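Long-range contacts in alpha-L-arabinofuranosidase B (Aspergillus kawachii, PDB 6SXT), which releases terminal non-reducing alpha-L-arabinofuranose residues from arabinan, arabinogalactan and arabinoxylan, helping to break down plant hemicellulose: residues A[87-92]-A[169-174]; A[91-96]-A[279-284]; A[102-107]-A[128-133]; A[162-167]-A[272-277]; A[177-182]-A[201-206]. One frame throughout, in Å; residues are numbered along the deposited sequence.

Contact 1 of 5, residues A[87-92]-A[169-174]; sequences QAPPGG and TSSTDT. With EDO (1,2-ethanediol), chain N.
P89 is the first residue of 87-92 to meet the other loop: its ring carbon CG rests 3.8 Å from S171 OG. That hydroxyl lies beside its own backbone N (chi1 -47°), so the proline ring packs against an oxygen that is also hydrogen-bonded to N133, just after strand 130-132. At P90 it is the backbone that takes part. A water bound 2.6 Å from S171 OG also reaches P90 O, though only weakly, and P90 O comes near S171 CB as well. G91 is where the two chains run closest. Its CA sits 3.1 Å from S171 O in a CA-H...O contact, and S171 CB lies 3.7 Å from the same G91 CA, leaving the glycine backbone lying directly against the serine. The same carbonyl then serves the next residue: G92 N donates to S171 O at 3.0 Å, a fairly straight bond (153° at the hydrogen). S171 O is thus shared by a C-H and an N-H donor from two successive glycines. S171 has the left-handed backbone conformation. Beyond it, the methyl CG2 of T172 stops 4.0 Å from G92 N, while T172 OG1 is paired within its own loop to S170 OG at 2.8 Å. What results is a loop-to-loop join on the surface of the catalytic domain, tied by one backbone hydrogen bond, with a water adding a weak link, at the edge of the catalytic pocket that holds the inhibitor: D173, next in the chain, lines that pocket and is hydrogen-bonded to N206.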
# COMPACT_ATOMS: atom_id res chain seq x y z
N GLN A 87 3.17 -0.79 13.96
CA GLN A 87 3.80 0.40 13.36
C GLN A 87 5.32 0.26 13.45
O GLN A 87 5.84 0.05 14.56
CB GLN A 87 3.30 1.65 14.07
CG GLN A 87 3.62 2.94 13.34
CD GLN A 87 2.96 4.13 14.02
OE1 GLN A 87 2.26 3.99 15.05
NE2 GLN A 87 3.09 5.32 13.43
N ALA A 88 6.04 0.35 12.34
CA ALA A 88 7.46 0.06 12.33
C ALA A 88 8.20 1.22 13.01
O ALA A 88 7.94 2.42 12.79
CB ALA A 88 7.98 -0.16 10.97
N PRO A 89 9.22 0.85 13.82
CA PRO A 89 10.01 1.85 14.53
C PRO A 89 11.15 2.42 13.71
O PRO A 89 11.64 1.84 12.76
CB PRO A 89 10.58 1.01 15.68
CG PRO A 89 10.81 -0.35 15.07
CD PRO A 89 9.60 -0.52 14.15
N PRO A 90 11.73 3.55 14.18
CA PRO A 90 12.93 4.05 13.56
C PRO A 90 14.07 3.03 13.65
O PRO A 90 14.15 2.24 14.61
CB PRO A 90 13.21 5.32 14.41
CG PRO A 90 12.63 5.01 15.72
CD PRO A 90 11.34 4.27 15.40
N GLY A 91 14.97 3.07 12.69
CA GLY A 91 16.15 2.21 12.68
C GLY A 91 17.35 2.95 12.12
O GLY A 91 17.54 4.15 12.47
N GLY A 92 18.07 2.34 11.19
CA GLY A 92 19.14 3.01 10.45
C GLY A 92 18.64 4.28 9.81
O GLY A 92 19.35 5.30 9.82
N THR A 169 16.64 -7.73 14.00
CA THR A 169 15.86 -7.35 15.19
C THR A 169 16.18 -5.95 15.66
O THR A 169 15.39 -5.41 16.42
CB THR A 169 16.06 -8.35 16.33
OG1 THR A 169 17.47 -8.45 16.58
CG2 THR A 169 15.53 -9.71 16.00
N SER A 170 17.30 -5.37 15.25
CA SER A 170 17.70 -4.00 15.66
C SER A 170 17.11 -2.90 14.78
O SER A 170 17.38 -1.72 15.05
CB SER A 170 19.20 -3.91 15.69
OG SER A 170 19.73 -4.15 14.40
N SER A 171 16.50 -3.24 13.62
CA SER A 171 16.07 -2.25 12.62
C SER A 171 17.28 -1.56 12.00
O SER A 171 17.13 -0.46 11.45
CB SER A 171 15.08 -1.27 13.16
OG SER A 171 14.03 -1.93 13.89
N THR A 172 18.45 -2.19 12.05
CA THR A 172 19.66 -1.62 11.42
C THR A 172 20.33 -2.65 10.52
O THR A 172 20.03 -3.86 10.60
CB THR A 172 20.69 -1.14 12.48
OG1 THR A 172 21.28 -2.27 13.11
CG2 THR A 172 20.04 -0.22 13.50
N ASP A 173 21.20 -2.15 9.63
CA ASP A 173 21.98 -3.00 8.70
C ASP A 173 23.10 -3.68 9.47
O ASP A 173 24.10 -2.99 9.77
CB ASP A 173 22.48 -2.15 7.54
CG ASP A 173 23.23 -2.92 6.47
OD1 ASP A 173 23.64 -4.08 6.73
OD2 ASP A 173 23.47 -2.30 5.41
N THR A 174 22.97 -4.95 9.76
CA THR A 174 23.97 -5.78 10.44
C THR A 174 24.74 -6.64 9.45
O THR A 174 25.48 -7.53 9.91
CB THR A 174 23.30 -6.57 11.56
OG1 THR A 174 22.26 -7.36 10.96
CG2 THR A 174 22.74 -5.65 12.61
C1 EDO N . 19.94 -12.34 16.65
O1 EDO N . 19.64 -10.97 16.66
C2 EDO N . 18.73 -13.19 16.50
O2 EDO N . 19.05 -14.59 16.50
O HOH W 1 14.02 -0.74 16.21

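Contact 2 of 5, residues A[91-96]-A[279-284]; sequences GGFDGP and GGDNSN. With LXE ([(1~{S},2~{S},3~{S},4~{S})-2-(hydroxymethyl)-3,4-bis(oxidanyl)cyclopentyl]azanium), chain G.
The active site of the arabinofuranosidase is bordered here by F93, which lies alongside the proton donor D281. The two side chains point the same way, with ring and carboxylate planes 78° apart, and D281 OD2 meets the edge of the ring at CE2, 3.5 Å away. S283 OG comes to that same F93 CE2 at 3.4 Å, obliquely to the ring. The backbones are joined as well: F93 N donates to D281 O at 3.0 Å, nearly along the C=O axis. D281 occupies the third position of a type I beta turn running from G279 to N282, and its OD1 closes an Asx turn by accepting S283 N. D281 OD1 also takes S283 OG, at 2.6 Å, both donors coming from the same face of the carboxylate; this double grip fixes the rotation of the group and leaves OD2 to the bound cyclopentane inhibitor, whose ammonium N1' donates to D281 OD2 at 3.2 Å. The turn backbone faces the inhibitor too, D281 N giving a weak bond to its O2', while G280 O accepts a bond from R131. Further along, N284 has its CG between the backbone N and the carbonyl carbon (chi1 63°). N284 ND2 joins the loops through D94 O at 3.0 Å, coming from above that carbonyl's plane, and also bonds N282 O of its own loop at 2.9 Å, almost straight and in the amide's own plane. N284 OD1 and P96 CD meet tip to tip at 3.5 Å.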
# COMPACT_ATOMS: atom_id res chain seq x y z
N GLY A 91 14.97 3.07 12.69
CA GLY A 91 16.15 2.21 12.68
C GLY A 91 17.35 2.95 12.12
O GLY A 91 17.54 4.15 12.47
N GLY A 92 18.07 2.34 11.19
CA GLY A 92 19.14 3.01 10.45
C GLY A 92 18.64 4.28 9.81
O GLY A 92 19.35 5.30 9.82
N PHE A 93 17.39 4.27 9.30
CA PHE A 93 16.68 5.44 8.79
C PHE A 93 15.50 5.73 9.69
O PHE A 93 14.86 4.80 10.27
CB PHE A 93 16.22 5.21 7.35
CG PHE A 93 17.35 5.04 6.38
CD1 PHE A 93 17.90 6.16 5.77
CD2 PHE A 93 17.86 3.80 6.08
CE1 PHE A 93 18.92 6.01 4.84
CE2 PHE A 93 18.91 3.64 5.19
CZ PHE A 93 19.44 4.75 4.58
N ASP A 94 15.22 7.01 9.82
CA ASP A 94 13.99 7.46 10.49
C ASP A 94 12.83 7.39 9.48
O ASP A 94 12.99 7.70 8.30
CB ASP A 94 14.08 8.90 10.97
CG ASP A 94 14.91 9.01 12.25
OD1 ASP A 94 14.95 8.04 13.01
OD2 ASP A 94 15.48 10.09 12.45
N GLY A 95 11.68 7.03 10.00
CA GLY A 95 10.43 7.23 9.28
C GLY A 95 9.92 8.65 9.50
O GLY A 95 10.49 9.45 10.29
N PRO A 96 8.82 9.03 8.84
CA PRO A 96 8.31 10.39 8.87
C PRO A 96 7.28 10.70 9.95
O PRO A 96 6.77 11.82 10.01
CB PRO A 96 7.63 10.51 7.50
CG PRO A 96 7.08 9.12 7.25
CD PRO A 96 8.15 8.20 7.82
N GLY A 279 12.74 -1.68 4.19
CA GLY A 279 13.94 -2.49 4.33
C GLY A 279 14.30 -2.79 5.76
O GLY A 279 13.64 -2.26 6.71
N GLY A 280 15.24 -3.70 5.95
CA GLY A 280 15.57 -4.15 7.31
C GLY A 280 16.20 -3.05 8.14
O GLY A 280 16.02 -3.08 9.37
N ASP A 281 16.81 -2.06 7.50
CA ASP A 281 17.38 -0.87 8.21
C ASP A 281 16.36 0.25 8.32
O ASP A 281 16.68 1.43 8.63
CB ASP A 281 18.65 -0.40 7.49
CG ASP A 281 18.44 -0.06 6.04
OD1 ASP A 281 17.26 -0.08 5.56
OD2 ASP A 281 19.46 0.19 5.36
N ASN A 282 15.08 -0.04 8.08
CA ASN A 282 13.98 0.93 8.03
C ASN A 282 14.07 1.85 6.81
O ASN A 282 13.45 2.89 6.83
CB ASN A 282 13.76 1.72 9.34
CG ASN A 282 12.40 2.39 9.36
OD1 ASN A 282 12.25 3.62 9.67
ND2 ASN A 282 11.41 1.59 8.98
N SER A 283 14.76 1.47 5.75
CA SER A 283 14.65 2.19 4.47
C SER A 283 13.16 2.29 4.17
O SER A 283 12.52 1.22 4.12
CB SER A 283 15.37 1.52 3.35
OG SER A 283 16.81 1.54 3.53
N ASN A 284 12.63 3.48 3.98
CA ASN A 284 11.16 3.69 3.92
C ASN A 284 10.74 4.53 2.71
O ASN A 284 9.81 5.31 2.85
CB ASN A 284 10.60 4.15 5.25
CG ASN A 284 11.08 5.49 5.82
OD1 ASN A 284 10.39 6.54 5.67
ND2 ASN A 284 12.17 5.46 6.54
C1' LXE G . 20.02 -3.01 3.97
C2' LXE G . 18.50 -2.94 4.13
O2' LXE G . 18.08 -3.56 5.29
C3' LXE G . 18.07 -3.63 2.91
O3' LXE G . 16.60 -3.46 2.76
C4' LXE G . 18.80 -2.83 1.85
C5' LXE G . 19.00 -3.60 0.56
O5' LXE G . 19.61 -4.87 0.72
C6' LXE G . 20.17 -2.47 2.57
N1' LXE G . 20.25 -0.98 2.54

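Contact 3 of 5, residues A[102-107]-A[128-133]; sequences DNLASA and TGYRNN
T128, Y130 and N103 bury the most surface where these two segments meet, their directions about 95° apart. T128 lays its methyl, CG2, against the other chain, 3.3 Å from N103 O and 3.7 Å from A105 N. CG2 stands anti to the backbone N. OG1, on the other branch, accepts from two waters, one shared with N103 OD1 and the other donating to L104 O, and is bonded to S125 O. N103 contributes mainly through its carbonyl: G129 N donates to N103 O at 3.1 Å, and T128 CA touches the same oxygen at 3.2 Å, a single bridge rather than a continuing ladder. The side-chain amide of N103 turns to D97. Y130 reaches across with its far end. Its OH accepts A105 N at 2.9 Å in a fairly straight bond (161°) and is hydrogen-bonded to I72 O, so this buried hydroxyl is held by two backbones. L104 crosses the tyrosine at about a right angle, CD2 lying 3.7 Å from CE2 of Y130. The contact joins two sheets: 105-106 is the outermost strand beside 70-75, strand 130-132 runs between 86-87 and 273-276, and V122 of strand 117-124 packs against both A105 and Y130.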
# COMPACT_ATOMS: atom_id res chain seq x y z
N ASP A 102 7.44 4.80 11.38
CA ASP A 102 6.85 4.86 10.03
C ASP A 102 5.35 5.09 10.14
O ASP A 102 4.76 4.96 11.20
CB ASP A 102 7.14 3.56 9.32
CG ASP A 102 8.61 3.29 9.04
OD1 ASP A 102 9.42 4.25 9.08
OD2 ASP A 102 8.96 2.11 8.85
N ASN A 103 4.76 5.56 9.05
CA ASN A 103 3.31 5.76 8.97
C ASN A 103 2.59 4.39 9.01
O ASN A 103 3.10 3.38 8.44
CB ASN A 103 2.90 6.44 7.69
CG ASN A 103 3.42 7.85 7.51
OD1 ASN A 103 3.74 8.22 6.39
ND2 ASN A 103 3.44 8.64 8.58
N LEU A 104 1.40 4.42 9.59
CA LEU A 104 0.39 3.36 9.38
C LEU A 104 -0.28 3.55 8.02
O LEU A 104 -0.47 4.67 7.52
CB LEU A 104 -0.63 3.40 10.50
CG LEU A 104 -0.08 3.07 11.88
CD1 LEU A 104 -1.14 3.35 12.90
CD2 LEU A 104 0.39 1.66 11.96
N ALA A 105 -0.76 2.44 7.46
CA ALA A 105 -1.54 2.47 6.22
C ALA A 105 -2.96 2.90 6.46
O ALA A 105 -3.58 2.52 7.47
CB ALA A 105 -1.50 1.12 5.53
N SER A 106 -3.54 3.55 5.45
CA SER A 106 -4.99 3.72 5.35
C SER A 106 -5.65 2.34 5.38
O SER A 106 -5.07 1.39 4.85
CB SER A 106 -5.30 4.39 4.02
OG SER A 106 -6.69 4.44 3.81
N ALA A 107 -6.87 2.28 5.87
CA ALA A 107 -7.65 1.05 5.75
C ALA A 107 -8.36 0.92 4.40
O ALA A 107 -8.84 -0.17 4.10
CB ALA A 107 -8.67 1.03 6.83
N THR A 128 5.46 4.41 4.87
CA THR A 128 4.60 3.45 5.59
C THR A 128 5.39 2.18 5.87
O THR A 128 6.14 1.70 5.01
CB THR A 128 3.35 3.18 4.74
OG1 THR A 128 2.72 4.44 4.44
CG2 THR A 128 2.34 2.32 5.45
N GLY A 129 5.17 1.58 7.04
CA GLY A 129 5.88 0.35 7.41
C GLY A 129 5.32 -0.32 8.62
O GLY A 129 4.89 0.35 9.55
N TYR A 130 5.43 -1.65 8.63
CA TYR A 130 5.09 -2.51 9.77
C TYR A 130 6.25 -3.43 10.10
O TYR A 130 7.08 -3.77 9.23
CB TYR A 130 3.84 -3.36 9.47
CG TYR A 130 2.58 -2.56 9.24
CD1 TYR A 130 2.27 -2.04 8.00
CD2 TYR A 130 1.69 -2.30 10.27
CE1 TYR A 130 1.16 -1.27 7.79
CE2 TYR A 130 0.52 -1.55 10.08
CZ TYR A 130 0.27 -1.03 8.82
OH TYR A 130 -0.84 -0.25 8.60
N ARG A 131 6.27 -3.90 11.35
CA ARG A 131 7.41 -4.73 11.82
C ARG A 131 7.03 -5.50 13.05
O ARG A 131 6.12 -5.07 13.80
CB ARG A 131 8.60 -3.80 12.12
CG ARG A 131 9.93 -4.48 12.29
CD ARG A 131 11.09 -3.47 12.17
NE ARG A 131 12.31 -4.19 11.95
CZ ARG A 131 13.22 -3.88 11.07
NH1 ARG A 131 13.14 -2.74 10.39
NH2 ARG A 131 14.23 -4.69 10.86
N ASN A 132 7.79 -6.57 13.28
CA ASN A 132 7.77 -7.29 14.58
C ASN A 132 9.21 -7.70 14.84
O ASN A 132 9.69 -8.56 14.12
CB ASN A 132 6.82 -8.46 14.63
CG ASN A 132 6.71 -9.04 16.04
OD1 ASN A 132 7.71 -9.11 16.75
ND2 ASN A 132 5.52 -9.40 16.46
N ASN A 133 9.88 -7.03 15.78
CA ASN A 133 11.28 -7.35 16.14
C ASN A 133 11.36 -8.36 17.29
O ASN A 133 12.50 -8.67 17.69
CB ASN A 133 12.04 -6.07 16.46
CG ASN A 133 12.38 -5.28 15.22
OD1 ASN A 133 12.56 -5.85 14.14
ND2 ASN A 133 12.49 -3.96 15.35
O HOH W 2 3.31 7.21 3.77
O HOH W 3 0.22 5.53 4.97

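Contact 4 of 5, residues A[162-167]-A[272-277]; sequences FDYGNA and GAIILG
Backbone hydrogen bonds carry most of the contact between D163-A167 and A273-G277, paired antiparallel. G277 N donates to D163 O at 2.7 Å; G165 and I275 exchange two bonds, G165 N to I275 O at 3.2 Å and I275 N to G165 O at 3.0 Å; A167 and A273 form the second hydrogen-bonded pair. CA-H...O contacts fill in between, among them Y164 CA with I275 O. One side chain extends the ladder: N166 OD1 accepts G272 N at 2.9 Å, while its ND2 turns to A139 and E145. Apolar contacts divide between the two faces. On one, I275 reaches CD1 to A167 CB at 3.7 Å and to D163 CB at 3.8 Å, its CG1 set between backbone N and carbonyl carbon (chi1 53°). On the other, Y164 CD1 lies 3.9 Å from L276 CD1, and the tyrosine hydroxyl is bonded to H19. At the end F162 CD1 packs 3.7 Å from G277 CA. The chain turns a corner at G165, so one edge of strand 273-276 is shared by 163-164 and 166-167: antiparallel pairing within the all-beta, concanavalin-clan catalytic domain, whose D163 lines the inhibitor pocket.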
# COMPACT_ATOMS: atom_id res chain seq x y z
N PHE A 162 10.41 -2.23 -0.84
CA PHE A 162 9.07 -2.79 -0.52
C PHE A 162 9.26 -4.28 -0.25
O PHE A 162 9.24 -5.09 -1.20
CB PHE A 162 8.06 -2.53 -1.64
CG PHE A 162 6.69 -3.00 -1.22
CD1 PHE A 162 6.00 -2.27 -0.29
CD2 PHE A 162 6.16 -4.21 -1.66
CE1 PHE A 162 4.77 -2.68 0.19
CE2 PHE A 162 4.93 -4.64 -1.17
CZ PHE A 162 4.25 -3.87 -0.26
N ASP A 163 9.49 -4.62 1.00
CA ASP A 163 9.85 -5.98 1.42
C ASP A 163 8.76 -6.64 2.27
O ASP A 163 8.02 -5.96 2.98
CB ASP A 163 11.15 -6.09 2.20
CG ASP A 163 12.41 -5.79 1.45
OD1 ASP A 163 12.37 -5.49 0.25
OD2 ASP A 163 13.50 -5.81 2.16
N TYR A 164 8.74 -7.96 2.26
CA TYR A 164 8.00 -8.75 3.24
C TYR A 164 8.86 -9.95 3.57
O TYR A 164 9.22 -10.74 2.67
CB TYR A 164 6.64 -9.23 2.72
CG TYR A 164 5.91 -10.15 3.66
CD1 TYR A 164 5.47 -9.68 4.89
CD2 TYR A 164 5.70 -11.50 3.39
CE1 TYR A 164 4.80 -10.49 5.79
CE2 TYR A 164 5.01 -12.32 4.27
CZ TYR A 164 4.56 -11.83 5.48
OH TYR A 164 3.91 -12.69 6.34
N GLY A 165 9.21 -10.10 4.86
CA GLY A 165 9.92 -11.30 5.31
C GLY A 165 10.91 -11.05 6.42
O GLY A 165 10.69 -10.22 7.29
N ASN A 166 12.00 -11.83 6.42
CA ASN A 166 12.89 -12.02 7.57
C ASN A 166 13.92 -10.88 7.60
O ASN A 166 14.55 -10.60 6.55
CB ASN A 166 13.58 -13.37 7.44
CG ASN A 166 14.13 -13.95 8.73
OD1 ASN A 166 14.82 -13.23 9.47
ND2 ASN A 166 13.80 -15.19 9.03
N ALA A 167 14.09 -10.25 8.76
CA ALA A 167 14.99 -9.10 8.87
C ALA A 167 15.67 -9.02 10.24
O ALA A 167 15.53 -9.91 11.04
CB ALA A 167 14.28 -7.85 8.50
N GLY A 272 15.34 -13.31 12.29
CA GLY A 272 13.99 -13.73 12.66
C GLY A 272 12.98 -12.61 12.85
O GLY A 272 11.83 -12.92 13.10
N ALA A 273 13.32 -11.35 12.67
CA ALA A 273 12.34 -10.25 12.73
C ALA A 273 11.48 -10.33 11.46
O ALA A 273 11.96 -10.91 10.47
CB ALA A 273 13.01 -8.91 12.84
N ILE A 274 10.33 -9.67 11.48
CA ILE A 274 9.48 -9.60 10.29
C ILE A 274 9.26 -8.15 9.92
O ILE A 274 8.89 -7.34 10.80
CB ILE A 274 8.14 -10.30 10.56
CG1 ILE A 274 8.35 -11.67 11.17
CG2 ILE A 274 7.31 -10.35 9.28
CD1 ILE A 274 7.04 -12.37 11.54
N ILE A 275 9.41 -7.86 8.63
CA ILE A 275 9.16 -6.49 8.10
C ILE A 275 8.09 -6.55 7.02
O ILE A 275 7.96 -7.61 6.35
CB ILE A 275 10.42 -5.82 7.54
CG1 ILE A 275 11.10 -6.70 6.51
CG2 ILE A 275 11.34 -5.39 8.68
CD1 ILE A 275 12.35 -6.13 5.85
N LEU A 276 7.37 -5.47 6.85
CA LEU A 276 6.43 -5.32 5.74
C LEU A 276 6.50 -3.87 5.24
O LEU A 276 6.20 -2.95 6.02
CB LEU A 276 5.01 -5.67 6.17
CG LEU A 276 3.96 -5.36 5.11
CD1 LEU A 276 4.19 -6.12 3.83
CD2 LEU A 276 2.58 -5.65 5.65
N GLY A 277 6.91 -3.70 3.99
CA GLY A 277 6.81 -2.40 3.29
C GLY A 277 8.09 -1.58 3.31
O GLY A 277 8.10 -0.53 2.71

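Contact 5 of 5, residues A[177-182]-A[201-206]; sequences GHMEAI and MVDMEN. With LXE ([(1~{S},2~{S},3~{S},4~{S})-2-(hydroxymethyl)-3,4-bis(oxidanyl)cyclopentyl]azanium), chain G.
M179 lies across both D203 and E205, crossing each obliquely, and touches them with different atoms. Its chain is extended to SD and then bends, chi3 of 72° putting the methyl CE 3.3 Å from D203 OD2. The sulfur, M179 SD, lies 3.9 Å from E205 OE1, and it also packs 3.1 Å from the inhibitor's O2'. The methionine thus touches both carboxylate side chains and the inhibitor. E205, the nucleophile, has CG anti to its backbone N and then folds back at chi2 (60°). Its OE2 carries the covalent bond to C1' of the inhibitor, 1.4 Å long, and accepts N206 N on its anti lone pair, while E205 OE1 takes the proton of O2' at 2.7 Å. D203 spreads its two oxygens over two hydroxyls: OD2 of D203 receives O3' at 2.6 Å, and OD1 of D203 receives O5' at 2.7 Å; D203 OD2 also lies close to D163 OD2. E205 N donates to that same D203 OD1 at 3.0 Å, making an Asx turn in which the substrate-binding aspartate positions the nucleophile's backbone. Behind these groups, A181 and D203 exchange two backbone hydrogen bonds as an antiparallel pair, and G177 N donates to M204 O beyond the end of the strand. V202 and I182 face the other way, both packing on V232 of strand 227-235. This is the nucleophile side of a retaining glycosidase active site, built at the end of paired antiparallel strands and caught here with its nucleophile alkylated.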
# COMPACT_ATOMS: atom_id res chain seq x y z
N GLY A 177 23.49 -11.16 4.44
CA GLY A 177 22.97 -12.40 4.99
C GLY A 177 22.07 -12.24 6.21
O GLY A 177 21.61 -13.28 6.70
N HIS A 178 21.87 -11.02 6.68
CA HIS A 178 21.05 -10.73 7.88
C HIS A 178 19.61 -10.37 7.48
O HIS A 178 18.87 -9.83 8.30
CB HIS A 178 21.69 -9.63 8.73
CG HIS A 178 22.94 -10.14 9.40
ND1 HIS A 178 22.99 -10.41 10.76
CD2 HIS A 178 24.18 -10.45 8.91
CE1 HIS A 178 24.20 -10.87 11.09
NE2 HIS A 178 24.96 -10.85 10.00
N MET A 179 19.24 -10.74 6.27
CA MET A 179 17.85 -10.57 5.78
C MET A 179 17.55 -11.69 4.80
O MET A 179 18.45 -12.21 4.11
CB MET A 179 17.67 -9.25 5.03
CG MET A 179 17.42 -8.09 5.96
SD MET A 179 17.30 -6.54 5.08
CE MET A 179 15.70 -6.83 4.34
N GLU A 180 16.29 -12.05 4.71
CA GLU A 180 15.78 -12.84 3.57
C GLU A 180 14.30 -12.49 3.41
O GLU A 180 13.45 -13.01 4.22
CB GLU A 180 15.95 -14.30 3.86
CG GLU A 180 15.58 -15.20 2.69
CD GLU A 180 15.94 -16.64 2.95
OE1 GLU A 180 15.33 -17.29 3.81
OE2 GLU A 180 16.90 -17.12 2.25
N ALA A 181 14.02 -11.62 2.47
CA ALA A 181 12.66 -11.09 2.29
C ALA A 181 12.35 -10.92 0.81
O ALA A 181 13.21 -10.66 -0.03
CB ALA A 181 12.55 -9.79 3.04
N ILE A 182 11.07 -11.12 0.50
CA ILE A 182 10.48 -10.73 -0.79
C ILE A 182 10.66 -9.24 -1.00
O ILE A 182 10.31 -8.47 -0.11
CB ILE A 182 9.01 -11.13 -0.85
CG1 ILE A 182 8.82 -12.62 -0.73
CG2 ILE A 182 8.37 -10.55 -2.11
CD1 ILE A 182 7.37 -13.01 -0.38
N MET A 201 12.32 -9.82 -6.31
CA MET A 201 13.72 -10.16 -5.98
C MET A 201 13.76 -10.59 -4.52
O MET A 201 12.73 -10.54 -3.82
CB MET A 201 14.63 -8.97 -6.24
CG MET A 201 14.59 -8.59 -7.69
SD MET A 201 15.89 -7.38 -8.18
CE MET A 201 15.04 -5.88 -7.82
N VAL A 202 14.93 -10.98 -4.06
CA VAL A 202 15.10 -11.37 -2.65
C VAL A 202 16.10 -10.41 -2.03
O VAL A 202 17.23 -10.31 -2.52
CB VAL A 202 15.51 -12.82 -2.46
CG1 VAL A 202 15.76 -13.16 -1.01
CG2 VAL A 202 14.44 -13.73 -3.05
N ASP A 203 15.67 -9.77 -0.97
CA ASP A 203 16.53 -8.85 -0.19
C ASP A 203 17.27 -9.72 0.80
O ASP A 203 16.68 -10.29 1.73
CB ASP A 203 15.69 -7.76 0.46
CG ASP A 203 16.49 -6.61 1.05
OD1 ASP A 203 17.76 -6.80 1.12
OD2 ASP A 203 15.84 -5.55 1.33
N MET A 204 18.61 -9.78 0.63
CA MET A 204 19.49 -10.54 1.54
C MET A 204 20.40 -9.58 2.31
O MET A 204 21.30 -10.09 2.99
CB MET A 204 20.31 -11.56 0.77
CG MET A 204 19.46 -12.62 0.11
SD MET A 204 20.46 -14.03 -0.49
CE MET A 204 19.29 -14.76 -1.65
N GLU A 205 20.10 -8.29 2.25
CA GLU A 205 20.83 -7.15 2.85
C GLU A 205 22.09 -6.84 2.01
O GLU A 205 22.87 -7.75 1.68
CB GLU A 205 21.17 -7.41 4.32
CG GLU A 205 21.77 -6.21 5.05
CD GLU A 205 20.92 -4.96 5.10
OE1 GLU A 205 20.43 -4.55 6.15
OE2 GLU A 205 20.64 -4.26 3.93
N ASN A 206 22.20 -5.56 1.71
CA ASN A 206 23.22 -4.95 0.81
C ASN A 206 23.13 -5.61 -0.55
O ASN A 206 24.11 -5.62 -1.32
CB ASN A 206 24.62 -5.08 1.42
CG ASN A 206 24.69 -4.52 2.83
OD1 ASN A 206 25.38 -5.10 3.66
ND2 ASN A 206 24.02 -3.42 3.11
C1' LXE G . 20.02 -3.01 3.97
C2' LXE G . 18.50 -2.94 4.13
O2' LXE G . 18.08 -3.56 5.29
C3' LXE G . 18.07 -3.63 2.91
O3' LXE G . 16.60 -3.46 2.76
C4' LXE G . 18.80 -2.83 1.85
C5' LXE G . 19.00 -3.60 0.56
O5' LXE G . 19.61 -4.87 0.72
C6' LXE G . 20.17 -2.47 2.57
N1' LXE G . 20.25 -0.98 2.54

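Contacts 1, 2, 4 and 5 surround the covalently bound inhibitor, while contact 3 stands further back. Contacts 1 and 2 share G91 and G92, with centres 6 Å apart, so a single loop lies against both the 169-174 loop and the proton-donor turn. Contacts 2 and 5 both touch the ligand, 15 Å between centres, and meet where G280 N approaches M179 CE at 3.6 Å. Contact 4 bridges to contact 5 through Y164 O and I182 N, and to contact 3 through strands 130-132 and 273-276. R131 of contact 3 is hydrogen-bonded to G280 O of contact 2, linking contact 3 to the proton-donor turn.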